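S12 family peptidase (Streptomyces sp. 82F2, PDB 3WWX) probably hydrolyses amide bonds of D-aminoacyl substrates, acting as a D-stereospecific serine amidohydrolase of the penicillin-recognising S12 peptidase family. Local coordinates at residues A[23-28]-A[39-45]; A[50-56]-A[301-305]; A[55-59]-A[234-238]; A[209-214]-A[327-331]. One frame throughout, in Å; residues are numbered along the deposited sequence.

Contact 1: A[23-28]-A[39-45]; sequences PGAVAQ and TAGERGG
Ala25 and Ala40 form the hydrogen-bonded pair of an antiparallel beta hairpin, strands 24-31 and 36-41, at one border of the central eight-stranded sheet. Ala25 N reaches Ala40 O at 2.9 Å and Ala40 N returns to Ala25 O at 3.0 Å. Glu42 N still bonds Pro23 O at 2.9 Å in the hairpin register; only after it does the chain fold over the face bearing Val26. Arg43 then lays its side chain across strand 24-28. Its CB sits 3.7 Å from Ala25 O, CG packs over Gly24 C, and a bend at chi2 (71°) carries CD along Gly24 O. NE turns to a salt bridge with Asp47. The guanidinium carbon lies beneath Val26 CG1, which stands 3.7 Å above the middle of the group. NH1 bonds Gly24 O at 3.0 Å, in the guanidinium plane but well above the carbonyl plane, and NH2 goes to Asn325 on the adjoining strand, so three separate partners fix the rotation of the group. Farther along, Val26 CG2 fills in under Gly44 and Gly45. Gln28 gives its OE1 to Arg35, while its NE2, at the end of an extended chain, meets Gly45 O at 3.0 Å.

Contact 2: A[50-56]-A[301-305]; sequences RVGSITK and HGGGI. With DIA (octane 1,8-diamine), chain B.
Ser53 packs against Gly302 to Gly304 in a buried contact between the turn that leads into helix 55-68 and strand 297-305 of the central sheet, close to the middle of the molecule. The fit depends on absent side chains: Gly303 CA comes within 3.3 Å of Val51 O in a CA-H...O contact, and Gly52 turns its CA to the side chain of Ile305. One hydrogen bond joins the segments, from Gly304 N to Ser53 OG, long at 3.3 Å but fairly straight (163°). Ser53 CB rests on Gly302 O at 3.2 Å, and chi1, -32° and off a staggered position, sets OG facing Gly304 N. His301 lays one ring face against Ser53 O, and its rotation is fixed at two corners: ND1 bonds Gly302 O at 2.8 Å, in the ring plane and on a carbonyl lone pair, while NE2 is held by Tyr283 OH. On the side toward Tyr251 and Leu247, Ile54 sends CG1 to His301 O at 3.4 Å; at the other end Ile305 CG2 meets Arg50 CB at 3.6 Å. The octane diamine lies beside the end of the strand, with C7 3.5 Å from Gly304 CA. Ser53-Ile54-Thr55-Lys56 matches the SxxK motif of the beta-lactamase and penicillin-binding-protein fold, and His301-Gly302-Gly303 probably takes the place of its KTG motif. As in relatives, Ser53 is probably the nucleophile, with Ser53 N and Gly304 N placed to form the oxyanion hole.

Contact 3: A[55-59]-A[234-238]; sequences TKTFT and AGAAG
Lys56 NZ is gripped by three oxygens: Ala237 O across this contact, and Tyr158 OH and Asn160 OD1 from beyond it. The bond to Ala237 O is 3.1 Å long and lies in the carbonyl plane, on a lone pair. The lysine chain runs extended as far as CE and bends only at chi4 (67°), which swings the nitrogen over to the carbonyl; on the way CG passes 3.6 Å from the same oxygen. One turn farther along the helix, Thr59 OG1 bonds Ala236 O at 2.9 Å, again in plane and on a lone pair. Its OG1 stands anti to its own carbonyl carbon (chi1 -59°), facing the loop, with CB also against Ala236 O. Both carbonyls thus face the first turns of helix 55-68, which holds the lysine of the SxxK motif of the beta-lactamase fold. A short 3-10 turn turns them that way, secured by Ala237 N to Ala234 O and Gly238 N to Gly235 O; Gly235 enters it with positive phi (48°). Thr55 packs beside the two bonds. Its CG2 touches Ala236 O at 3.6 Å and its CB packs on Gly238 CA at 3.5 Å, while OG1, beside Gly238 C, donates to Gly52 O and accepts from Met240 N. Behind Thr59 stand Phe163, Ala166 and Ile170 of helix 160-174, and Tyr178 of helix 178-187 covers both Thr59 and Ala236.

Contact 4: A[209-214]-A[327-331]; sequences SPAYSK and NADWA. With DIA (octane 1,8-diamine), chain B.
Tyr212 and Asn327 start a run of backbone bonds between two nearly parallel segments: Tyr212 N donates to Asn327 O at 2.9 Å, and Asp329 N makes a weak return bond to Tyr212 O at 3.4 Å. Among side-chain bonds, Asn327 ND2 reaches Pro210 O at 3.0 Å, while its OD1 takes Gly24 N. Ser213 OG, anti to its backbone N (chi1 -176°), donates to Asp329 OD2 at 2.7 Å on the syn lone pair; OD2 accepts from Gly307 N too. A water adds a second link, accepting from Lys214 N and donating to Asp329 OD1 at 2.6 Å. Ring contacts centre on Trp330. The extended Lys214 chain crosses one face, with CE 3.7 Å from the centroid of the five-membered ring in a CH-pi contact and NZ 3.9 Å from the same centroid in a cation-pi contact. Ala328 CB covers the opposite face, Tyr212 CB packs on Trp330 CZ3, and Ser213 N lies at the edge. Octane diamine C2 lies 3.5 Å from Asp329 OD2, so Ser213 and Asp329 line the ligand pocket. Strand 212-213 pairs on its other side with 224-225, and the contact ties that small sheet to the loop between strand 320-326 and helix 334-343.

How the contacts relate
Contact 1 comes first from the N terminus and closes a short hairpin loop before any other contact opens. Contacts 2 and 3 both leave from the start of helix 55-68 and share Thr55 and Lys56: contact 3 ties it to the 234-238 loop, contact 2, over a longer span, to the central sheet. Their centres are 7 Å apart, and Ile305 packs on Ala234 and Gly238. Contact 4 opens at 209-214, inside both spans, and closes after both, so it crosses them. It touches contact 1, where Pro23 packs on Asn327 and Ala328. Contacts 2 and 4 do not touch, but the octane diamine lies against both.

Contact 1: A[23-28]-A[39-45]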
loop_
_atom_site.group_PDB
_atom_site.type_symbol
_atom_site.label_atom_id
_atom_site.label_comp_id
_atom_site.label_asym_id
_atom_site.label_seq_id
_atom_site.Cartn_x
_atom_site.Cartn_y
_atom_site.Cartn_z
ATOM N N PRO A 23 -17.063 -8.111 9.195
ATOM C CA PRO A 23 -18.234 -8.735 8.560
ATOM C C PRO A 23 -17.906 -9.821 7.539
ATOM O O PRO A 23 -18.601 -10.831 7.464
ATOM C CB PRO A 23 -18.953 -7.536 7.913
ATOM C CG PRO A 23 -18.616 -6.392 8.828
ATOM C CD PRO A 23 -17.151 -6.642 9.162
ATOM N N GLY A 24 -16.854 -9.624 6.747
ATOM C CA GLY A 24 -16.458 -10.597 5.761
ATOM C C GLY A 24 -14.959 -10.545 5.506
ATOM O O GLY A 24 -14.402 -9.470 5.249
ATOM N N ALA A 25 -14.318 -11.709 5.583
ATOM C CA ALA A 25 -12.882 -11.853 5.400
ATOM C C ALA A 25 -12.613 -12.768 4.222
ATOM O O ALA A 25 -13.292 -13.773 4.026
ATOM C CB ALA A 25 -12.257 -12.430 6.663
ATOM N N VAL A 26 -11.618 -12.419 3.416
ATOM C CA VAL A 26 -11.204 -13.253 2.291
ATOM C C VAL A 26 -9.687 -13.324 2.227
ATOM O O VAL A 26 -8.996 -12.350 2.546
ATOM C CB VAL A 26 -11.753 -12.708 0.938
ATOM C CG1 VAL A 26 -11.378 -11.238 0.732
ATOM C CG2 VAL A 26 -11.298 -13.549 -0.242
ATOM N N ALA A 27 -9.166 -14.479 1.817
ATOM C CA ALA A 27 -7.745 -14.615 1.507
ATOM C C ALA A 27 -7.568 -15.657 0.435
ATOM O O ALA A 27 -8.427 -16.531 0.236
ATOM C CB ALA A 27 -6.928 -14.983 2.745
ATOM N N GLN A 28 -6.483 -15.508 -0.311
ATOM C CA GLN A 28 -6.012 -16.547 -1.201
ATOM C C GLN A 28 -4.542 -16.753 -0.942
ATOM O O GLN A 28 -3.845 -15.836 -0.512
ATOM C CB GLN A 28 -6.228 -16.182 -2.661
ATOM C CG GLN A 28 -7.685 -16.114 -3.086
ATOM C CD GLN A 28 -7.841 -15.718 -4.544
ATOM O OE1 GLN A 28 -6.933 -15.936 -5.356
ATOM N NE2 GLN A 28 -8.982 -15.131 -4.895
ATOM N N THR A 39 -12.861 -17.935 2.592
ATOM C CA THR A 39 -13.708 -16.854 3.061
ATOM C C THR A 39 -14.283 -17.190 4.417
ATOM O O THR A 39 -14.453 -18.377 4.744
ATOM C CB THR A 39 -14.889 -16.587 2.105
ATOM O OG1 THR A 39 -15.621 -17.804 1.901
ATOM C CG2 THR A 39 -14.405 -16.080 0.766
ATOM N N ALA A 40 -14.605 -16.159 5.182
ATOM C CA ALA A 40 -15.391 -16.298 6.403
ATOM C C ALA A 40 -16.348 -15.118 6.506
ATOM O O ALA A 40 -16.093 -14.034 5.953
ATOM C CB ALA A 40 -14.506 -16.384 7.618
ATOM N N GLY A 41 -17.460 -15.312 7.212
ATOM C CA GLY A 41 -18.488 -14.293 7.277
ATOM C C GLY A 41 -19.173 -14.130 5.938
ATOM O O GLY A 41 -19.326 -15.077 5.165
ATOM N N GLU A 42 -19.558 -12.896 5.634
ATOM C CA GLU A 42 -20.228 -12.575 4.392
ATOM C C GLU A 42 -19.229 -12.009 3.385
ATOM O O GLU A 42 -18.902 -10.825 3.401
ATOM C CB GLU A 42 -21.371 -11.593 4.652
ATOM C CG GLU A 42 -22.555 -12.231 5.394
ATOM C CD GLU A 42 -23.185 -13.367 4.606
ATOM O OE1 GLU A 42 -23.692 -13.098 3.493
ATOM O OE2 GLU A 42 -23.149 -14.530 5.093
ATOM N N ARG A 43 -18.749 -12.878 2.508
ATOM C CA ARG A 43 -17.647 -12.515 1.631
ATOM C C ARG A 43 -17.498 -13.517 0.521
ATOM O O ARG A 43 -17.768 -14.716 0.729
ATOM C CB ARG A 43 -16.347 -12.448 2.433
ATOM C CG ARG A 43 -15.328 -11.491 1.842
ATOM C CD ARG A 43 -15.749 -10.030 2.031
ATOM N NE ARG A 43 -15.001 -9.168 1.090
ATOM C CZ ARG A 43 -13.882 -8.504 1.379
ATOM N NH1 ARG A 43 -13.352 -8.535 2.581
ATOM N NH2 ARG A 43 -13.278 -7.786 0.435
ATOM N N GLY A 44 -17.081 -13.046 -0.652
ATOM C CA GLY A 44 -16.789 -13.896 -1.797
ATOM C C GLY A 44 -15.287 -14.023 -2.035
ATOM O O GLY A 44 -14.531 -13.074 -1.814
ATOM N N GLY A 45 -14.848 -15.189 -2.486
ATOM C CA GLY A 45 -13.420 -15.452 -2.589
ATOM C C GLY A 45 -12.723 -14.611 -3.640
ATOM O O GLY A 45 -11.528 -14.377 -3.538
#

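Contact 2: A[50-56]-A[301-305]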
loop_
_atom_site.group_PDB
_atom_site.type_symbol
_atom_site.label_atom_id
_atom_site.label_comp_id
_atom_site.label_asym_id
_atom_site.label_seq_id
_atom_site.Cartn_x
_atom_site.Cartn_y
_atom_site.Cartn_z
ATOM N N ARG A 50 -10.370 -2.233 -2.148
ATOM C CA ARG A 50 -9.416 -1.141 -2.129
ATOM C C ARG A 50 -8.177 -1.598 -1.390
ATOM O O ARG A 50 -8.232 -1.858 -0.178
ATOM C CB ARG A 50 -10.051 0.061 -1.435
ATOM C CG ARG A 50 -11.323 0.556 -2.128
ATOM C CD ARG A 50 -11.737 1.928 -1.576
ATOM N NE ARG A 50 -13.052 2.323 -2.085
ATOM C CZ ARG A 50 -13.265 2.797 -3.309
ATOM N NH1 ARG A 50 -12.265 3.015 -4.132
ATOM N NH2 ARG A 50 -14.494 3.072 -3.707
ATOM N N VAL A 51 -7.051 -1.717 -2.087
ATOM C CA VAL A 51 -5.840 -2.276 -1.473
ATOM C C VAL A 51 -5.061 -1.254 -0.648
ATOM O O VAL A 51 -4.048 -1.591 -0.024
ATOM C CB VAL A 51 -4.922 -2.926 -2.515
ATOM C CG1 VAL A 51 -5.701 -3.894 -3.368
ATOM C CG2 VAL A 51 -4.239 -1.880 -3.392
ATOM N N GLY A 52 -5.546 -0.021 -0.622
ATOM C CA GLY A 52 -4.859 1.014 0.134
ATOM C C GLY A 52 -3.373 1.088 -0.157
ATOM O O GLY A 52 -2.959 1.047 -1.311
ATOM N N SER A 53 -2.595 1.166 0.919
ATOM C CA SER A 53 -1.152 1.378 0.921
ATOM C C SER A 53 -0.336 0.389 0.081
ATOM O O SER A 53 0.821 0.654 -0.266
ATOM C CB SER A 53 -0.706 1.294 2.390
ATOM O OG SER A 53 -1.742 1.772 3.262
ATOM N N ILE A 54 -0.901 -0.776 -0.222
ATOM C CA ILE A 54 -0.260 -1.705 -1.146
ATOM C C ILE A 54 0.062 -1.034 -2.491
ATOM O O ILE A 54 1.020 -1.408 -3.182
ATOM C CB ILE A 54 -1.133 -2.958 -1.280
ATOM C CG1 ILE A 54 -0.934 -3.862 -0.066
ATOM C CG2 ILE A 54 -0.861 -3.722 -2.579
ATOM C CD1 ILE A 54 -2.030 -4.902 0.098
ATOM N N THR A 55 -0.714 -0.012 -2.843
ATOM C CA THR A 55 -0.444 0.780 -4.038
ATOM C C THR A 55 0.995 1.253 -4.075
ATOM O O THR A 55 1.606 1.352 -5.147
ATOM C CB THR A 55 -1.366 2.007 -4.074
ATOM O OG1 THR A 55 -2.743 1.592 -4.063
ATOM C CG2 THR A 55 -1.115 2.872 -5.300
ATOM N N LYS A 56 1.556 1.554 -2.909
ATOM C CA LYS A 56 2.924 2.043 -2.833
ATOM C C LYS A 56 3.920 1.113 -3.519
ATOM O O LYS A 56 4.902 1.579 -4.078
ATOM C CB LYS A 56 3.343 2.250 -1.387
ATOM C CG LYS A 56 2.644 3.409 -0.712
ATOM C CD LYS A 56 3.252 3.706 0.653
ATOM C CE LYS A 56 2.624 4.928 1.305
ATOM N NZ LYS A 56 1.214 4.726 1.674
ATOM N N HIS A 301 3.396 -5.830 1.813
ATOM C CA HIS A 301 2.952 -4.538 2.317
ATOM C C HIS A 301 1.544 -4.720 2.843
ATOM O O HIS A 301 0.786 -5.543 2.337
ATOM C CB HIS A 301 2.967 -3.504 1.176
ATOM C CG HIS A 301 3.259 -2.094 1.611
ATOM N ND1 HIS A 301 2.321 -1.272 2.194
ATOM C CD2 HIS A 301 4.387 -1.353 1.491
ATOM C CE1 HIS A 301 2.873 -0.088 2.439
ATOM N NE2 HIS A 301 4.120 -0.115 2.027
ATOM N N GLY A 302 1.199 -3.930 3.857
ATOM C CA GLY A 302 -0.181 -3.893 4.313
ATOM C C GLY A 302 -0.899 -2.753 3.631
ATOM O O GLY A 302 -0.270 -1.844 3.091
ATOM N N GLY A 303 -2.221 -2.806 3.648
ATOM C CA GLY A 303 -3.031 -1.730 3.123
ATOM C C GLY A 303 -4.118 -1.338 4.089
ATOM O O GLY A 303 -4.763 -2.178 4.701
ATOM N N GLY A 304 -4.301 -0.030 4.235
ATOM C CA GLY A 304 -5.412 0.507 4.990
ATOM C C GLY A 304 -6.015 1.699 4.254
ATOM O O GLY A 304 -5.327 2.622 3.815
ATOM N N ILE A 305 -7.329 1.655 4.087
ATOM C CA ILE A 305 -8.112 2.759 3.597
ATOM C C ILE A 305 -9.533 2.464 4.122
ATOM O O ILE A 305 -9.771 1.412 4.710
ATOM C CB ILE A 305 -7.994 2.877 2.053
ATOM C CG1 ILE A 305 -8.624 4.163 1.522
ATOM C CG2 ILE A 305 -8.600 1.665 1.388
ATOM C CD1 ILE A 305 -8.116 4.530 0.126
HETATM N N1 DIA B . -11.518 6.490 10.061
HETATM C C1 DIA B . -11.774 6.537 8.659
HETATM C C2 DIA B . -11.233 5.405 7.812
HETATM C C3 DIA B . -9.937 4.831 8.283
HETATM C C4 DIA B . -8.743 4.961 7.361
HETATM C C5 DIA B . -8.150 3.627 6.994
HETATM C C6 DIA B . -7.868 2.725 8.171
HETATM C C7 DIA B . -7.441 1.362 7.727
HETATM C C8 DIA B . -6.964 0.602 8.934
HETATM N N8 DIA B . -7.029 -0.787 8.640
#

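Contact 3: A[55-59]-A[234-238]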
loop_
_atom_site.group_PDB
_atom_site.type_symbol
_atom_site.label_atom_id
_atom_site.label_comp_id
_atom_site.label_asym_id
_atom_site.label_seq_id
_atom_site.Cartn_x
_atom_site.Cartn_y
_atom_site.Cartn_z
ATOM N N THR A 55 -0.714 -0.012 -2.843
ATOM C CA THR A 55 -0.444 0.780 -4.038
ATOM C C THR A 55 0.995 1.253 -4.075
ATOM O O THR A 55 1.606 1.352 -5.147
ATOM C CB THR A 55 -1.366 2.007 -4.074
ATOM O OG1 THR A 55 -2.743 1.592 -4.063
ATOM C CG2 THR A 55 -1.115 2.872 -5.300
ATOM N N LYS A 56 1.556 1.554 -2.909
ATOM C CA LYS A 56 2.924 2.043 -2.833
ATOM C C LYS A 56 3.920 1.113 -3.519
ATOM O O LYS A 56 4.902 1.579 -4.078
ATOM C CB LYS A 56 3.343 2.250 -1.387
ATOM C CG LYS A 56 2.644 3.409 -0.712
ATOM C CD LYS A 56 3.252 3.706 0.653
ATOM C CE LYS A 56 2.624 4.928 1.305
ATOM N NZ LYS A 56 1.214 4.726 1.674
ATOM N N THR A 57 3.716 -0.199 -3.444
ATOM C CA THR A 57 4.664 -1.103 -4.081
ATOM C C THR A 57 4.635 -0.927 -5.599
ATOM O O THR A 57 5.678 -1.001 -6.261
ATOM C CB THR A 57 4.371 -2.553 -3.720
ATOM O OG1 THR A 57 4.215 -2.676 -2.307
ATOM C CG2 THR A 57 5.508 -3.441 -4.186
ATOM N N PHE A 58 3.445 -0.689 -6.153
ATOM C CA PHE A 58 3.321 -0.428 -7.586
ATOM C C PHE A 58 4.051 0.863 -7.958
ATOM O O PHE A 58 4.811 0.918 -8.921
ATOM C CB PHE A 58 1.854 -0.351 -8.002
ATOM C CG PHE A 58 1.128 -1.669 -7.921
ATOM C CD1 PHE A 58 0.564 -2.089 -6.723
ATOM C CD2 PHE A 58 0.995 -2.482 -9.028
ATOM C CE1 PHE A 58 -0.118 -3.298 -6.625
ATOM C CE2 PHE A 58 0.315 -3.710 -8.925
ATOM C CZ PHE A 58 -0.244 -4.103 -7.737
ATOM N N THR A 59 3.823 1.918 -7.195
ATOM C CA THR A 59 4.487 3.187 -7.432
ATOM C C THR A 59 6.009 3.065 -7.397
ATOM O O THR A 59 6.710 3.571 -8.301
ATOM C CB THR A 59 3.983 4.202 -6.391
ATOM O OG1 THR A 59 2.565 4.316 -6.543
ATOM C CG2 THR A 59 4.642 5.560 -6.545
ATOM N N ALA A 234 -5.897 9.306 -1.725
ATOM C CA ALA A 234 -4.721 8.440 -1.620
ATOM C C ALA A 234 -3.798 8.527 -2.851
ATOM O O ALA A 234 -2.567 8.567 -2.720
ATOM C CB ALA A 234 -5.191 6.998 -1.387
ATOM N N GLY A 235 -4.370 8.527 -4.041
ATOM C CA GLY A 235 -3.579 8.516 -5.254
ATOM C C GLY A 235 -2.475 7.477 -5.226
ATOM O O GLY A 235 -2.711 6.305 -4.905
ATOM N N ALA A 236 -1.269 7.905 -5.590
ATOM C CA ALA A 236 -0.137 6.989 -5.718
ATOM C C ALA A 236 0.335 6.413 -4.378
ATOM O O ALA A 236 1.181 5.520 -4.348
ATOM C CB ALA A 236 1.006 7.679 -6.440
ATOM N N ALA A 237 -0.242 6.884 -3.273
ATOM C CA ALA A 237 0.006 6.311 -1.963
ATOM C C ALA A 237 -1.012 5.239 -1.586
ATOM O O ALA A 237 -0.811 4.521 -0.623
ATOM C CB ALA A 237 -0.010 7.408 -0.921
ATOM N N GLY A 238 -2.121 5.133 -2.316
ATOM C CA GLY A 238 -3.131 4.174 -1.895
ATOM C C GLY A 238 -4.423 3.960 -2.655
ATOM O O GLY A 238 -5.326 3.362 -2.077
#

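Contact 4: A[209-214]-A[327-331]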
loop_
_atom_site.group_PDB
_atom_site.type_symbol
_atom_site.label_atom_id
_atom_site.label_comp_id
_atom_site.label_asym_id
_atom_site.label_seq_id
_atom_site.Cartn_x
_atom_site.Cartn_y
_atom_site.Cartn_z
ATOM N N SER A 209 -17.905 -7.152 -1.809
ATOM C CA SER A 209 -18.777 -6.991 -0.676
ATOM C C SER A 209 -18.681 -5.540 -0.210
ATOM O O SER A 209 -17.762 -4.823 -0.599
ATOM C CB SER A 209 -18.331 -7.938 0.442
ATOM O OG SER A 209 -18.530 -9.296 0.058
ATOM N N PRO A 210 -19.594 -5.114 0.663
ATOM C CA PRO A 210 -19.497 -3.748 1.179
ATOM C C PRO A 210 -18.236 -3.549 2.020
ATOM O O PRO A 210 -17.608 -4.524 2.457
ATOM C CB PRO A 210 -20.743 -3.607 2.060
ATOM C CG PRO A 210 -21.683 -4.670 1.594
ATOM C CD PRO A 210 -20.790 -5.805 1.176
ATOM N N ALA A 211 -17.874 -2.293 2.257
ATOM C CA ALA A 211 -16.765 -1.931 3.122
ATOM C C ALA A 211 -17.313 -1.082 4.255
ATOM O O ALA A 211 -18.122 -0.195 4.017
ATOM C CB ALA A 211 -15.733 -1.144 2.328
ATOM N N TYR A 212 -16.875 -1.359 5.485
ATOM C CA TYR A 212 -17.460 -0.752 6.665
ATOM C C TYR A 212 -16.421 -0.052 7.531
ATOM O O TYR A 212 -15.301 -0.561 7.725
ATOM C CB TYR A 212 -18.151 -1.811 7.524
ATOM C CG TYR A 212 -19.253 -2.575 6.829
ATOM C CD1 TYR A 212 -20.536 -2.033 6.727
ATOM C CD2 TYR A 212 -19.027 -3.835 6.297
ATOM C CE1 TYR A 212 -21.550 -2.743 6.108
ATOM C CE2 TYR A 212 -20.034 -4.553 5.677
ATOM C CZ TYR A 212 -21.300 -3.999 5.590
ATOM O OH TYR A 212 -22.316 -4.711 4.994
ATOM N N SER A 213 -16.807 1.099 8.094
ATOM C CA SER A 213 -15.951 1.883 8.965
ATOM C C SER A 213 -16.736 2.558 10.070
ATOM O O SER A 213 -17.923 2.830 9.912
ATOM C CB SER A 213 -15.245 2.969 8.143
ATOM O OG SER A 213 -14.323 3.718 8.913
ATOM N N LYS A 214 -16.077 2.813 11.188
ATOM C CA LYS A 214 -16.657 3.663 12.222
ATOM C C LYS A 214 -16.233 5.136 12.135
ATOM O O LYS A 214 -16.784 5.961 12.835
ATOM C CB LYS A 214 -16.362 3.093 13.610
ATOM C CG LYS A 214 -17.039 1.744 13.841
ATOM C CD LYS A 214 -16.742 1.156 15.215
ATOM C CE LYS A 214 -17.448 -0.171 15.388
ATOM N NZ LYS A 214 -17.088 -0.824 16.685
ATOM N N ASN A 327 -13.172 -6.386 5.539
ATOM C CA ASN A 327 -14.031 -5.246 5.174
ATOM C C ASN A 327 -14.538 -4.468 6.394
ATOM O O ASN A 327 -15.592 -3.817 6.345
ATOM C CB ASN A 327 -15.178 -5.679 4.270
ATOM C CG ASN A 327 -16.157 -6.589 4.960
ATOM O OD1 ASN A 327 -15.920 -7.047 6.080
ATOM N ND2 ASN A 327 -17.284 -6.835 4.297
ATOM N N ALA A 328 -13.783 -4.531 7.483
ATOM C CA ALA A 328 -13.951 -3.593 8.595
ATOM C C ALA A 328 -12.579 -3.049 8.876
ATOM O O ALA A 328 -11.587 -3.788 8.835
ATOM C CB ALA A 328 -14.500 -4.281 9.816
ATOM N N ASP A 329 -12.497 -1.772 9.188
ATOM C CA ASP A 329 -11.194 -1.180 9.454
ATOM C C ASP A 329 -10.909 -1.023 10.943
ATOM O O ASP A 329 -9.889 -0.435 11.309
ATOM C CB ASP A 329 -11.021 0.137 8.705
ATOM C CG ASP A 329 -12.110 1.142 9.010
ATOM O OD1 ASP A 329 -12.791 1.026 10.051
ATOM O OD2 ASP A 329 -12.280 2.069 8.194
ATOM N N TRP A 330 -11.778 -1.575 11.791
ATOM C CA TRP A 330 -11.659 -1.455 13.247
ATOM C C TRP A 330 -11.431 -2.795 13.935
ATOM O O TRP A 330 -11.284 -2.843 15.166
ATOM C CB TRP A 330 -12.919 -0.819 13.842
ATOM C CG TRP A 330 -14.125 -1.728 13.821
ATOM C CD1 TRP A 330 -14.460 -2.675 14.756
ATOM C CD2 TRP A 330 -15.140 -1.801 12.815
ATOM N NE1 TRP A 330 -15.605 -3.327 14.391
ATOM C CE2 TRP A 330 -16.050 -2.804 13.202
ATOM C CE3 TRP A 330 -15.369 -1.112 11.621
ATOM C CZ2 TRP A 330 -17.148 -3.136 12.447
ATOM C CZ3 TRP A 330 -16.465 -1.438 10.880
ATOM C CH2 TRP A 330 -17.347 -2.434 11.286
ATOM N N ALA A 331 -11.406 -3.873 13.161
ATOM C CA ALA A 331 -11.335 -5.208 13.726
ATOM C C ALA A 331 -10.583 -6.141 12.805
ATOM O O ALA A 331 -10.417 -5.854 11.619
ATOM C CB ALA A 331 -12.715 -5.743 13.969
HETATM N N1 DIA B . -11.518 6.490 10.061
HETATM C C1 DIA B . -11.774 6.537 8.659
HETATM C C2 DIA B . -11.233 5.405 7.812
HETATM C C3 DIA B . -9.937 4.831 8.283
HETATM C C4 DIA B . -8.743 4.961 7.361
HETATM C C5 DIA B . -8.150 3.627 6.994
HETATM C C6 DIA B . -7.868 2.725 8.171
HETATM C C7 DIA B . -7.441 1.362 7.727
HETATM C C8 DIA B . -6.964 0.602 8.934
HETATM N N8 DIA B . -7.029 -0.787 8.640
HETATM O O HOH W 1 -13.261 2.640 11.988
#